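Dioxygenase (Pseudomonas brassicacearum, PDB 5V2D) probably cleaves the central double bond of lignin-derived stilbenes with molecular oxygen, at an iron centre inside a seven-bladed beta-propeller. Local coordinates at residues A[42-47]-A[98-103]; A[48-53]-A[482-487]; A[56-61]-A[90-95]; A[85-90]-A[102-107]; A[464-469]-A[488-493]. All coordinates share one frame; numbering follows the deposited sequence. Where two conformers were deposited one is given.

Contact 1: residues A[42-47]-A[98-103]; sequences EAEVFD and SLRRRY
A43 faces R101, and V45 faces L99, where edge strand 43-45 pairs antiparallel with strand 96-103 in one blade of the seven-bladed beta-propeller. The backbone is the tight part: A43 and R101 exchange two N-H...O bonds, each 2.9 Å from N to O, and V45 and L99 exchange another two. On the face carrying A43, V45 and L99 these small or branched residues suit an apolar side, and V45 and L99 meet at their CB atoms, 4.4 Å apart. R101 sends its charged end away to D68 and to the carbonyl of I41. The other face is looser and polar. There E44 and R100 run side by side, and CG of E44 lies over the guanidinium face of R100. OE1 of E44 is 3.6 Å from NH2 of R100, yet well out of the guanidinium plane: a charge attraction with no N-H aimed at the oxygen. A water links OE2 of E44 to the carbonyl O of L99. Such long charged chains suit a solvent-facing edge. E42 carries its CG beside its own backbone N (chi1 -64°), bringing OE2 to 2.9 Å from N of Y103, which meets the carboxylate from 40° above its plane.

Contact 2: residues A[48-53]-A[482-487]; sequences LEIEGV and ARIRIP
I50 and I484 form a non-hydrogen-bonded pair, and E51 and R483 the adjoining hydrogen-bonded pair, where the short strand 50-52 runs antiparallel to 482-486 at the outer edge of a propeller blade. N of R485 also donates to O of E49, 2.8 Å away. Beneath the backbone the side chains are apolar. CG1 of I50 lies alongside CG1 of I484, while L48 crosses I484 at about a right angle, with CB of L48 3.7 Å from CG2 of I484; CD2 of L48 also reaches CD of P487. Leucine and isoleucine suit this apolar side, which L48 and I484 carry on to V97 of the next blade. G52 has backbone angles (phi 94°) that a residue without CB adopts readily. The opposite face is exposed and charged, and here E49, E51 and R485 form a salt-bridge network. The extended chain of R485 spans both acids: its NH1 has a long contact to OE2 of E49, whereas its NH2 lies 3.3 Å from OE2 of E51, with carboxylate and guanidinium planes only 23° apart.

Contact 3: residues A[56-61]-A[90-95]; sequences ASIHGT and FHFANG
T61 sets its OG1 beside its own backbone N (chi1 -57°), H91 swings its imidazole opposite its backbone N (chi1 179°), and the two side chains cross at about a right angle on one face of an antiparallel strand pair. OG1 of T61 reaches the edge of the ring, in its plane, 3.0 Å from ND1 of H91. Either atom could be the donor; hydroxyl and imidazole can each give or accept a proton, which suits them to pair. A water joins NE2 of H91 to NE2 of H59, whose ring edge also turns CD2 to 3.4 Å from the carbonyl O of F92. In the backbone, G60 and F92 exchange two bonds; N of F92 lies 2.8 Å from O of G60. G60 has a positive phi of 152°, a conformation natural to glycine. Before G60 the chain is loop, and there two waters link O of I58 to N of N94 and N of G95. On the buried face CG2 of I58 packs 3.8 Å from CD1 of F92. F92 continues inward to V97 of the hairpin partner and to L468 and I484 of the adjoining blade, while T61 bonds A499 of strand 496-500 and H59 the terminal G501.

Contact 4: residues A[85-90]-A[102-107]; sequences GMVSGF and RYVQTD
The hairpin of strands 85-93 and 96-103, two neighbouring strands of a propeller blade, has its far end here, where M86 meets Y103 in a Met-aromatic contact. These two form a non-hydrogen-bonded antiparallel pair, and M86 folds back over its neighbour through bends at chi2 (76°) and chi3 (87°). That hook lays CE squarely over one face of the Y103 ring, 3.5 Å from its centroid in a CH-pi contact, with SD over the same ring at 4.1 Å from the centroid. A flexible, polarisable methionine suits this task, since its slim end can lie flat against an aromatic surface in a buried place. The ring edge takes a different partner: the carbonyl O of G85 lies in the ring plane, 3.5 Å from CD2 of Y103. That same oxygen accepts N of V104 at 2.9 Å, and a water donates both to it and to O of V104. On the opposite face V87 and V104 touch through their CG2 atoms, 3.9 Å apart; the backbones of V87 and R102 exchange two bonds. Glycine at 85 leaves room beside CG2 of V104. OH of Y103 bonds the carbonyl O of D68; on the other face V87 and V104 rest on M163 of strand 161-163. Beyond an inverse gamma turn centred on Q105, T106 caps helix 107-115, whose L109 and R113 lie against Y103.

Contact 5: residues A[464-469]-A[488-493]; sequences ERSELV and FRMRMS
S466 points its side chain across at the loop 488-493 and ends with OG 2.9 Å from N of M490. The torsion that puts OG beside its own backbone N (chi1 -59°) aims it at this amide, and the bond is almost straight, 174° at the hydrogen. A serine suits the spot: it is short enough for the loop backbone to come near, and its oxygen satisfies a buried N-H. Around this bond M490 lies close, its CG 3.8 Å from CB of S466, before its bends at chi2 and chi3 carry the thioether end away toward S88 and F90. R489 packs its aliphatic part against E464: CB of R489 is 3.6 Å from the carbonyl O of E464. The guanidinium is turned away to the carbonyls of A34, K37 and P38. Its NE donates to a water that in turn donates to OE1 of E464, an oxygen also in a salt bridge with K37. E464 and R465 together face L460 in a G1 beta bulge at the start of strand 465-472, with E464 at positive phi. The loop it meets crosses to strand 496-500 of the next blade, the chain-end strand that closes the propeller ring.

Overall arrangement
Contacts 1, 3 and 4 join strands of one blade. The centre of contact 1 is about 11 Å from that of contact 4 and about 15 Å from that of contact 3. Contact 2, in the adjoining blade, lies about 12 Å centre to centre from contact 5, where strand 465-472 of that blade meets the loop leading back to the first. The two blades pack through F90, whose CG is 3.6 Å from CD2 of L468 and whose CZ is 3.8 Å from CD1 of I486. The iron, bound by H188, H239, H304 and H495, lies about 14 Å from contact 4, measured from the metal to the residue G85; the loop of contact 5 runs on to its ligand H495.

Contact 1: residues A[42-47]-A[98-103]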
# COMPACT_ATOMS: atom_id res chain seq x y z
N GLU A 42 3.66 17.85 10.94
CA GLU A 42 2.39 18.29 10.41
C GLU A 42 2.64 19.67 9.87
O GLU A 42 3.18 20.50 10.57
CB GLU A 42 1.29 18.29 11.46
CG GLU A 42 0.98 16.90 11.98
CD GLU A 42 -0.31 16.90 12.84
OE1 GLU A 42 -0.21 17.17 14.07
OE2 GLU A 42 -1.40 16.64 12.28
N ALA A 43 2.36 19.90 8.60
CA ALA A 43 2.85 21.12 7.95
C ALA A 43 1.92 21.66 6.89
O ALA A 43 1.05 20.93 6.37
CB ALA A 43 4.13 20.80 7.30
N GLU A 44 2.12 22.94 6.59
CA GLU A 44 1.49 23.58 5.45
C GLU A 44 2.62 24.34 4.72
O GLU A 44 3.33 25.13 5.37
CB GLU A 44 0.43 24.54 5.93
CG GLU A 44 -0.58 24.78 4.85
CD GLU A 44 -1.16 26.21 4.71
OE1 GLU A 44 -1.87 26.64 5.66
OE2 GLU A 44 -0.79 26.87 3.65
N VAL A 45 2.84 24.06 3.45
CA VAL A 45 3.77 24.85 2.63
C VAL A 45 2.97 25.41 1.46
O VAL A 45 2.45 24.66 0.65
CB VAL A 45 4.94 24.01 2.13
CG1 VAL A 45 6.03 24.92 1.50
CG2 VAL A 45 5.58 23.27 3.27
N PHE A 46 2.78 26.72 1.43
CA PHE A 46 1.77 27.36 0.58
C PHE A 46 2.16 27.29 -0.92
O PHE A 46 1.28 27.30 -1.79
CB PHE A 46 1.59 28.81 1.02
CG PHE A 46 0.38 29.49 0.45
CD1 PHE A 46 -0.90 29.32 1.05
CD2 PHE A 46 0.49 30.29 -0.71
CE1 PHE A 46 -2.02 29.92 0.44
CE2 PHE A 46 -0.64 30.88 -1.29
CZ PHE A 46 -1.88 30.71 -0.72
N ASP A 47 3.46 27.30 -1.19
CA ASP A 47 3.93 27.27 -2.57
C ASP A 47 5.29 26.62 -2.62
O ASP A 47 6.20 26.92 -1.80
CB ASP A 47 4.07 28.73 -3.14
CG ASP A 47 4.28 28.71 -4.67
OD1 ASP A 47 3.41 28.20 -5.43
OD2 ASP A 47 5.32 29.22 -5.04
N SER A 98 1.07 23.17 -3.83
CA SER A 98 1.11 23.38 -2.38
C SER A 98 1.05 22.04 -1.62
O SER A 98 0.74 21.02 -2.24
CB SER A 98 -0.01 24.29 -1.95
OG SER A 98 -1.25 23.67 -2.25
N LEU A 99 1.41 22.05 -0.34
CA LEU A 99 1.47 20.80 0.44
C LEU A 99 0.79 21.05 1.78
O LEU A 99 1.00 22.09 2.44
CB LEU A 99 2.88 20.39 0.67
CG LEU A 99 3.15 19.25 1.65
CD1 LEU A 99 2.55 17.93 1.22
CD2 LEU A 99 4.66 19.18 1.79
N ARG A 100 -0.03 20.08 2.14
CA ARG A 100 -0.49 19.91 3.53
C ARG A 100 -0.22 18.53 4.00
O ARG A 100 -0.38 17.61 3.25
CB ARG A 100 -1.97 20.06 3.54
CG ARG A 100 -2.42 21.40 3.69
CD ARG A 100 -3.58 21.16 4.76
NE ARG A 100 -3.89 22.34 5.56
CZ ARG A 100 -4.44 23.41 5.01
NH1 ARG A 100 -4.78 23.45 3.70
NH2 ARG A 100 -4.67 24.44 5.80
N ARG A 101 0.21 18.40 5.26
CA ARG A 101 0.59 17.11 5.81
C ARG A 101 0.00 17.08 7.23
O ARG A 101 0.31 18.01 8.01
CB ARG A 101 2.06 16.93 5.82
CG ARG A 101 2.54 15.54 6.22
CD ARG A 101 4.02 15.35 5.86
NE ARG A 101 4.48 13.98 6.05
CZ ARG A 101 5.23 13.50 7.01
NH1 ARG A 101 5.59 14.23 8.06
NH2 ARG A 101 5.57 12.20 6.93
N ARG A 102 -0.81 16.09 7.53
CA ARG A 102 -1.52 16.01 8.83
C ARG A 102 -1.68 14.54 9.26
O ARG A 102 -1.91 13.66 8.43
CB ARG A 102 -2.96 16.62 8.78
CG ARG A 102 -3.11 18.10 8.45
CD ARG A 102 -2.54 19.00 9.58
NE ARG A 102 -2.80 20.45 9.63
CZ ARG A 102 -2.01 21.44 9.17
NH1 ARG A 102 -0.93 21.21 8.46
NH2 ARG A 102 -2.35 22.70 9.39
N TYR A 103 -1.66 14.34 10.57
CA TYR A 103 -1.94 13.04 11.15
C TYR A 103 -3.40 12.76 11.05
O TYR A 103 -4.24 13.66 11.22
CB TYR A 103 -1.58 13.00 12.64
CG TYR A 103 -0.14 12.61 12.96
CD1 TYR A 103 0.67 13.44 13.67
CD2 TYR A 103 0.38 11.39 12.52
CE1 TYR A 103 1.95 13.05 14.01
CE2 TYR A 103 1.66 11.01 12.89
CZ TYR A 103 2.45 11.89 13.60
OH TYR A 103 3.75 11.51 13.89
O HOH W 1 -3.83 16.09 12.90
O HOH W 2 -0.88 24.43 1.76

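Contact 2: residues A[48-53]-A[482-487]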
# COMPACT_ATOMS: atom_id res chain seq x y z
N LEU A 48 5.42 25.66 -3.52
CA LEU A 48 6.64 24.87 -3.59
C LEU A 48 7.49 25.33 -4.77
O LEU A 48 6.93 25.60 -5.81
CB LEU A 48 6.31 23.42 -3.67
CG LEU A 48 5.64 22.82 -2.41
CD1 LEU A 48 5.02 21.48 -2.68
CD2 LEU A 48 6.62 22.66 -1.25
N GLU A 49 8.79 25.40 -4.58
CA GLU A 49 9.75 25.72 -5.66
C GLU A 49 9.76 24.60 -6.66
O GLU A 49 9.83 23.40 -6.27
CB GLU A 49 11.19 25.76 -5.17
CG GLU A 49 11.58 26.92 -4.32
CD GLU A 49 13.10 27.00 -4.11
OE1 GLU A 49 13.57 26.31 -3.19
OE2 GLU A 49 13.82 27.69 -4.94
N ILE A 50 9.79 24.94 -7.96
CA ILE A 50 9.81 23.97 -9.01
C ILE A 50 10.97 24.21 -9.96
O ILE A 50 11.14 25.31 -10.44
CB ILE A 50 8.50 24.05 -9.81
CG1 ILE A 50 7.30 23.89 -8.86
CG2 ILE A 50 8.44 22.99 -10.93
CD1 ILE A 50 6.01 23.97 -9.62
N GLU A 51 11.81 23.21 -10.20
CA GLU A 51 12.87 23.24 -11.18
C GLU A 51 12.27 22.61 -12.40
O GLU A 51 11.64 21.54 -12.33
CB GLU A 51 14.07 22.43 -10.63
CG GLU A 51 15.24 22.32 -11.62
CD GLU A 51 16.42 21.42 -11.19
OE1 GLU A 51 17.22 21.17 -12.09
OE2 GLU A 51 16.63 21.02 -9.99
N GLY A 52 12.53 23.23 -13.57
CA GLY A 52 12.00 22.67 -14.83
C GLY A 52 10.69 23.34 -15.12
O GLY A 52 10.55 24.47 -14.79
N VAL A 53 9.73 22.68 -15.73
CA VAL A 53 8.47 23.27 -16.14
C VAL A 53 7.33 22.32 -15.85
O VAL A 53 7.26 21.19 -16.42
CB VAL A 53 8.47 23.48 -17.70
CG1 VAL A 53 7.18 24.19 -18.09
CG2 VAL A 53 9.70 24.33 -18.10
N ALA A 482 9.78 18.15 -14.38
CA ALA A 482 9.68 19.09 -13.25
C ALA A 482 10.06 18.39 -11.97
O ALA A 482 9.76 17.22 -11.78
CB ALA A 482 8.28 19.64 -13.13
N ARG A 483 10.81 19.08 -11.14
CA ARG A 483 11.16 18.63 -9.79
C ARG A 483 10.62 19.62 -8.80
O ARG A 483 11.01 20.79 -8.81
CB ARG A 483 12.66 18.51 -9.59
CG ARG A 483 13.36 17.54 -10.57
CD ARG A 483 14.82 17.57 -10.27
NE ARG A 483 15.63 16.68 -11.06
CZ ARG A 483 16.22 15.58 -10.59
NH1 ARG A 483 16.09 15.14 -9.35
NH2 ARG A 483 16.92 14.85 -11.38
N ILE A 484 9.69 19.15 -7.96
CA ILE A 484 9.06 20.01 -6.96
C ILE A 484 9.79 19.84 -5.63
O ILE A 484 9.76 18.75 -5.03
CB ILE A 484 7.57 19.66 -6.86
CG1 ILE A 484 6.91 19.84 -8.23
CG2 ILE A 484 6.90 20.47 -5.81
CD1 ILE A 484 5.65 18.94 -8.28
N ARG A 485 10.50 20.89 -5.18
CA ARG A 485 11.38 20.75 -4.03
C ARG A 485 10.51 20.87 -2.76
O ARG A 485 9.60 21.68 -2.72
CB ARG A 485 12.45 21.81 -4.00
CG ARG A 485 13.50 21.68 -5.09
CD ARG A 485 14.68 22.65 -4.77
NE ARG A 485 15.50 22.75 -5.97
CZ ARG A 485 15.39 23.65 -6.94
NH1 ARG A 485 14.52 24.64 -6.86
NH2 ARG A 485 16.23 23.59 -7.96
N ILE A 486 10.76 20.02 -1.81
CA ILE A 486 10.03 20.00 -0.51
C ILE A 486 11.07 20.44 0.50
O ILE A 486 12.17 19.91 0.53
CB ILE A 486 9.51 18.61 -0.22
CG1 ILE A 486 8.54 18.21 -1.34
CG2 ILE A 486 8.66 18.63 1.05
CD1 ILE A 486 8.47 16.76 -1.54
N PRO A 487 10.72 21.40 1.37
CA PRO A 487 11.70 21.96 2.27
C PRO A 487 12.03 21.13 3.51
O PRO A 487 12.79 21.58 4.39
CB PRO A 487 11.04 23.25 2.67
CG PRO A 487 9.60 23.02 2.53
CD PRO A 487 9.48 22.18 1.34
O HOH W 3 9.83 24.39 -2.00

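Contact 3: residues A[56-61]-A[90-95]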
# COMPACT_ATOMS: atom_id res chain seq x y z
N ALA A 56 0.97 23.19 -16.93
CA ALA A 56 -0.09 23.97 -16.34
C ALA A 56 -1.42 23.29 -16.35
O ALA A 56 -2.31 23.66 -15.57
CB ALA A 56 -0.17 25.36 -16.96
N SER A 57 -1.59 22.29 -17.17
CA SER A 57 -2.92 21.66 -17.24
C SER A 57 -3.11 20.62 -16.12
O SER A 57 -4.18 20.11 -15.96
CB SER A 57 -3.08 20.98 -18.58
OG SER A 57 -2.15 19.91 -18.68
N ILE A 58 -2.08 20.22 -15.40
CA ILE A 58 -2.26 19.23 -14.30
C ILE A 58 -3.06 19.88 -13.18
O ILE A 58 -2.66 20.96 -12.67
CB ILE A 58 -0.95 18.74 -13.76
CG1 ILE A 58 -0.20 17.95 -14.86
CG2 ILE A 58 -1.18 17.80 -12.58
CD1 ILE A 58 1.21 17.58 -14.49
N HIS A 59 -4.17 19.28 -12.85
CA HIS A 59 -5.09 19.88 -11.88
C HIS A 59 -5.69 18.79 -11.03
O HIS A 59 -6.42 17.93 -11.52
CB HIS A 59 -6.22 20.68 -12.59
CG HIS A 59 -7.11 21.44 -11.66
ND1 HIS A 59 -8.48 21.55 -11.86
CD2 HIS A 59 -6.87 22.03 -10.47
CE1 HIS A 59 -9.02 22.25 -10.88
NE2 HIS A 59 -8.07 22.54 -10.02
N GLY A 60 -5.38 18.84 -9.75
CA GLY A 60 -5.93 17.88 -8.74
C GLY A 60 -4.95 17.72 -7.59
O GLY A 60 -4.07 18.54 -7.42
N THR A 61 -5.16 16.66 -6.83
CA THR A 61 -4.38 16.47 -5.59
C THR A 61 -3.81 15.05 -5.56
O THR A 61 -4.53 14.08 -5.81
CB THR A 61 -5.26 16.74 -4.35
OG1 THR A 61 -5.80 18.05 -4.42
CG2 THR A 61 -4.44 16.61 -3.09
N PHE A 90 -0.54 16.99 -1.99
CA PHE A 90 0.11 17.93 -2.87
C PHE A 90 -0.96 18.38 -3.86
O PHE A 90 -1.41 17.59 -4.71
CB PHE A 90 1.25 17.31 -3.62
CG PHE A 90 2.44 16.97 -2.78
CD1 PHE A 90 3.44 17.87 -2.58
CD2 PHE A 90 2.57 15.70 -2.22
CE1 PHE A 90 4.60 17.59 -1.87
CE2 PHE A 90 3.71 15.39 -1.49
CZ PHE A 90 4.74 16.34 -1.30
N HIS A 91 -1.37 19.65 -3.76
CA HIS A 91 -2.41 20.15 -4.62
C HIS A 91 -1.79 20.93 -5.82
O HIS A 91 -1.06 21.91 -5.60
CB HIS A 91 -3.32 21.07 -3.85
CG HIS A 91 -4.42 21.65 -4.69
ND1 HIS A 91 -5.39 20.86 -5.28
CD2 HIS A 91 -4.67 22.94 -5.06
CE1 HIS A 91 -6.20 21.65 -5.99
NE2 HIS A 91 -5.79 22.90 -5.87
N PHE A 92 -2.11 20.48 -7.03
CA PHE A 92 -1.58 21.01 -8.28
C PHE A 92 -2.68 21.91 -8.89
O PHE A 92 -3.81 21.48 -9.14
CB PHE A 92 -1.30 19.90 -9.30
CG PHE A 92 -0.14 19.02 -8.97
CD1 PHE A 92 1.01 19.05 -9.76
CD2 PHE A 92 -0.17 18.14 -7.95
CE1 PHE A 92 2.08 18.25 -9.48
CE2 PHE A 92 0.94 17.34 -7.66
CZ PHE A 92 2.06 17.40 -8.42
N ALA A 93 -2.34 23.16 -9.15
CA ALA A 93 -3.29 24.00 -9.90
C ALA A 93 -2.53 25.01 -10.70
O ALA A 93 -1.74 25.77 -10.18
CB ALA A 93 -4.29 24.72 -9.00
N ASN A 94 -2.79 25.02 -12.00
CA ASN A 94 -2.18 26.04 -12.87
C ASN A 94 -0.67 26.25 -12.76
O ASN A 94 -0.23 27.37 -12.68
CB ASN A 94 -2.81 27.40 -12.51
CG ASN A 94 -3.77 27.70 -13.45
OD1 ASN A 94 -3.44 28.23 -14.56
ND2 ASN A 94 -4.97 27.31 -13.14
N GLY A 95 0.12 25.19 -12.63
CA GLY A 95 1.55 25.32 -12.52
C GLY A 95 2.13 25.56 -11.15
O GLY A 95 3.33 25.72 -11.02
O HOH W 4 -4.21 23.31 -13.50
O HOH W 5 -0.19 22.45 -12.85
O HOH W 6 -7.54 24.19 -7.51

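Contact 4: residues A[85-90]-A[102-107]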
# COMPACT_ATOMS: atom_id res chain seq x y z
N GLY A 85 -0.74 6.95 10.95
CA GLY A 85 -0.91 7.47 9.60
C GLY A 85 -0.81 8.98 9.48
O GLY A 85 -1.54 9.68 10.18
N MET A 86 0.10 9.43 8.63
CA MET A 86 0.33 10.82 8.30
C MET A 86 0.03 11.05 6.83
O MET A 86 0.76 10.47 5.96
CB MET A 86 1.79 11.16 8.61
CG MET A 86 2.18 12.58 8.32
SD MET A 86 1.58 13.77 9.52
CE MET A 86 2.95 13.66 10.69
N VAL A 87 -1.01 11.83 6.52
CA VAL A 87 -1.44 12.00 5.16
C VAL A 87 -0.88 13.30 4.62
O VAL A 87 -0.96 14.34 5.28
CB VAL A 87 -2.99 12.02 5.09
CG1 VAL A 87 -3.49 12.31 3.71
CG2 VAL A 87 -3.56 10.72 5.61
N SER A 88 -0.35 13.21 3.39
CA SER A 88 0.12 14.42 2.67
C SER A 88 -0.81 14.61 1.48
O SER A 88 -1.23 13.63 0.84
CB SER A 88 1.54 14.20 2.20
OG SER A 88 2.44 14.27 3.32
N GLY A 89 -1.11 15.87 1.17
CA GLY A 89 -1.83 16.24 -0.05
C GLY A 89 -1.03 17.30 -0.79
O GLY A 89 -0.83 18.38 -0.24
N PHE A 90 -0.54 16.99 -1.99
CA PHE A 90 0.11 17.93 -2.87
C PHE A 90 -0.96 18.38 -3.86
O PHE A 90 -1.41 17.59 -4.71
CB PHE A 90 1.25 17.31 -3.62
CG PHE A 90 2.44 16.97 -2.78
CD1 PHE A 90 3.44 17.87 -2.58
CD2 PHE A 90 2.57 15.70 -2.22
CE1 PHE A 90 4.60 17.59 -1.87
CE2 PHE A 90 3.71 15.39 -1.49
CZ PHE A 90 4.74 16.34 -1.30
N ARG A 102 -0.81 16.09 7.53
CA ARG A 102 -1.52 16.01 8.83
C ARG A 102 -1.68 14.54 9.26
O ARG A 102 -1.91 13.66 8.43
CB ARG A 102 -2.96 16.62 8.78
CG ARG A 102 -3.11 18.10 8.45
CD ARG A 102 -2.54 19.00 9.58
NE ARG A 102 -2.80 20.45 9.63
CZ ARG A 102 -2.01 21.44 9.17
NH1 ARG A 102 -0.93 21.21 8.46
NH2 ARG A 102 -2.35 22.70 9.39
N TYR A 103 -1.66 14.34 10.57
CA TYR A 103 -1.94 13.04 11.15
C TYR A 103 -3.40 12.76 11.05
O TYR A 103 -4.24 13.66 11.22
CB TYR A 103 -1.58 13.00 12.64
CG TYR A 103 -0.14 12.61 12.96
CD1 TYR A 103 0.67 13.44 13.67
CD2 TYR A 103 0.38 11.39 12.52
CE1 TYR A 103 1.95 13.05 14.01
CE2 TYR A 103 1.66 11.01 12.89
CZ TYR A 103 2.45 11.89 13.60
OH TYR A 103 3.75 11.51 13.89
N VAL A 104 -3.73 11.51 10.77
CA VAL A 104 -5.10 11.02 11.01
C VAL A 104 -5.33 11.00 12.53
O VAL A 104 -4.60 10.36 13.27
CB VAL A 104 -5.34 9.60 10.48
CG1 VAL A 104 -6.79 9.26 10.52
CG2 VAL A 104 -4.93 9.49 9.00
N GLN A 105 -6.35 11.70 13.00
CA GLN A 105 -6.62 11.76 14.45
C GLN A 105 -7.45 10.54 14.87
O GLN A 105 -8.60 10.65 15.31
CB GLN A 105 -7.26 13.07 14.84
CG GLN A 105 -6.36 14.21 14.48
CD GLN A 105 -6.39 15.35 15.44
OE1 GLN A 105 -7.28 15.46 16.29
NE2 GLN A 105 -5.40 16.23 15.32
N THR A 106 -6.81 9.39 14.80
CA THR A 106 -7.36 8.14 15.26
C THR A 106 -7.56 8.16 16.78
O THR A 106 -6.87 8.89 17.49
CB THR A 106 -6.46 6.93 14.92
OG1 THR A 106 -5.22 7.08 15.55
CG2 THR A 106 -6.30 6.77 13.38
N ASP A 107 -8.43 7.30 17.27
CA ASP A 107 -8.56 7.17 18.71
C ASP A 107 -7.18 6.76 19.31
O ASP A 107 -6.83 7.20 20.37
CB ASP A 107 -9.53 6.09 19.13
CG ASP A 107 -10.96 6.34 18.70
OD1 ASP A 107 -11.33 7.40 18.31
OD2 ASP A 107 -11.81 5.41 18.85
O HOH W 7 -2.45 8.73 12.79

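Contact 5: residues A[464-469]-A[488-493]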
# COMPACT_ATOMS: atom_id res chain seq x y z
N GLU A 464 19.41 13.66 2.67
CA GLU A 464 18.13 13.68 3.42
C GLU A 464 17.18 14.79 2.95
O GLU A 464 16.64 15.54 3.75
CB GLU A 464 18.34 13.81 4.96
CG GLU A 464 19.28 12.72 5.46
CD GLU A 464 19.17 12.38 6.93
OE1 GLU A 464 18.68 13.19 7.75
OE2 GLU A 464 19.59 11.25 7.25
N ARG A 465 16.97 14.86 1.66
CA ARG A 465 16.12 15.85 0.98
C ARG A 465 15.09 15.05 0.21
O ARG A 465 15.32 13.88 -0.11
CB ARG A 465 16.97 16.68 -0.03
CG ARG A 465 16.46 18.05 -0.36
CD ARG A 465 17.52 19.02 -0.92
NE ARG A 465 18.21 18.45 -2.11
CZ ARG A 465 17.76 18.39 -3.39
NH1 ARG A 465 16.54 18.75 -3.80
NH2 ARG A 465 18.58 17.93 -4.36
N SER A 466 14.01 15.69 -0.20
CA SER A 466 12.92 15.08 -0.90
C SER A 466 12.46 16.01 -1.99
O SER A 466 12.45 17.23 -1.81
CB SER A 466 11.74 14.80 0.08
OG SER A 466 12.14 13.94 1.12
N GLU A 467 12.07 15.44 -3.12
CA GLU A 467 11.43 16.16 -4.23
C GLU A 467 10.23 15.35 -4.66
O GLU A 467 10.29 14.13 -4.60
CB GLU A 467 12.36 16.23 -5.50
CG GLU A 467 13.61 17.00 -5.18
CD GLU A 467 14.64 17.05 -6.37
OE1 GLU A 467 14.52 16.29 -7.29
OE2 GLU A 467 15.56 17.86 -6.36
N LEU A 468 9.20 16.02 -5.14
CA LEU A 468 8.17 15.32 -5.84
C LEU A 468 8.49 15.47 -7.37
O LEU A 468 8.49 16.62 -7.90
CB LEU A 468 6.85 15.94 -5.54
CG LEU A 468 5.61 15.20 -6.00
CD1 LEU A 468 5.52 13.84 -5.36
CD2 LEU A 468 4.37 16.08 -5.69
N VAL A 469 8.84 14.37 -8.04
CA VAL A 469 9.24 14.46 -9.45
C VAL A 469 8.07 14.16 -10.39
O VAL A 469 7.18 13.34 -10.06
CB VAL A 469 10.42 13.56 -9.79
CG1 VAL A 469 11.63 14.08 -9.03
CG2 VAL A 469 10.17 12.08 -9.57
N PHE A 488 11.44 19.96 3.61
CA PHE A 488 11.74 19.00 4.64
C PHE A 488 11.69 17.62 4.08
O PHE A 488 11.07 17.40 3.06
CB PHE A 488 10.79 19.14 5.91
CG PHE A 488 9.34 18.87 5.62
CD1 PHE A 488 8.84 17.61 5.72
CD2 PHE A 488 8.48 19.88 5.29
CE1 PHE A 488 7.46 17.33 5.44
CE2 PHE A 488 7.14 19.61 4.93
CZ PHE A 488 6.66 18.32 5.02
N ARG A 489 12.37 16.71 4.75
CA ARG A 489 12.42 15.30 4.36
C ARG A 489 11.07 14.57 4.58
O ARG A 489 10.51 14.57 5.69
CB ARG A 489 13.47 14.56 5.20
CG ARG A 489 13.60 13.08 4.89
CD ARG A 489 14.61 12.46 5.87
NE ARG A 489 14.20 12.64 7.25
CZ ARG A 489 13.42 11.80 7.92
NH1 ARG A 489 13.02 10.59 7.44
NH2 ARG A 489 13.11 12.16 9.19
N MET A 490 10.62 13.92 3.54
CA MET A 490 9.40 13.10 3.61
C MET A 490 9.88 11.70 4.00
O MET A 490 10.66 11.06 3.26
CB MET A 490 8.75 13.03 2.22
CG MET A 490 8.27 14.37 1.66
SD MET A 490 6.89 15.15 2.50
CE MET A 490 5.58 14.14 1.86
N ARG A 491 9.31 11.19 5.08
CA ARG A 491 9.56 9.78 5.46
C ARG A 491 8.99 8.84 4.37
O ARG A 491 8.06 9.17 3.66
CB ARG A 491 8.90 9.49 6.80
CG ARG A 491 9.34 8.23 7.46
CD ARG A 491 8.80 8.19 8.91
NE ARG A 491 9.50 7.13 9.66
CZ ARG A 491 8.98 5.95 10.03
NH1 ARG A 491 9.76 5.08 10.69
NH2 ARG A 491 7.71 5.58 9.75
N MET A 492 9.54 7.66 4.30
CA MET A 492 8.98 6.62 3.41
C MET A 492 7.53 6.46 3.69
O MET A 492 7.13 6.48 4.84
CB MET A 492 9.78 5.32 3.54
CG MET A 492 9.33 4.19 2.65
SD MET A 492 9.53 4.67 0.92
CE MET A 492 8.95 3.25 0.06
N SER A 493 6.74 6.27 2.64
CA SER A 493 5.31 6.19 2.69
C SER A 493 4.84 4.80 2.29
O SER A 493 5.62 3.90 1.84
CB SER A 493 4.65 7.24 1.79
OG SER A 493 5.19 8.57 2.06
O HOH W 8 16.00 14.49 8.04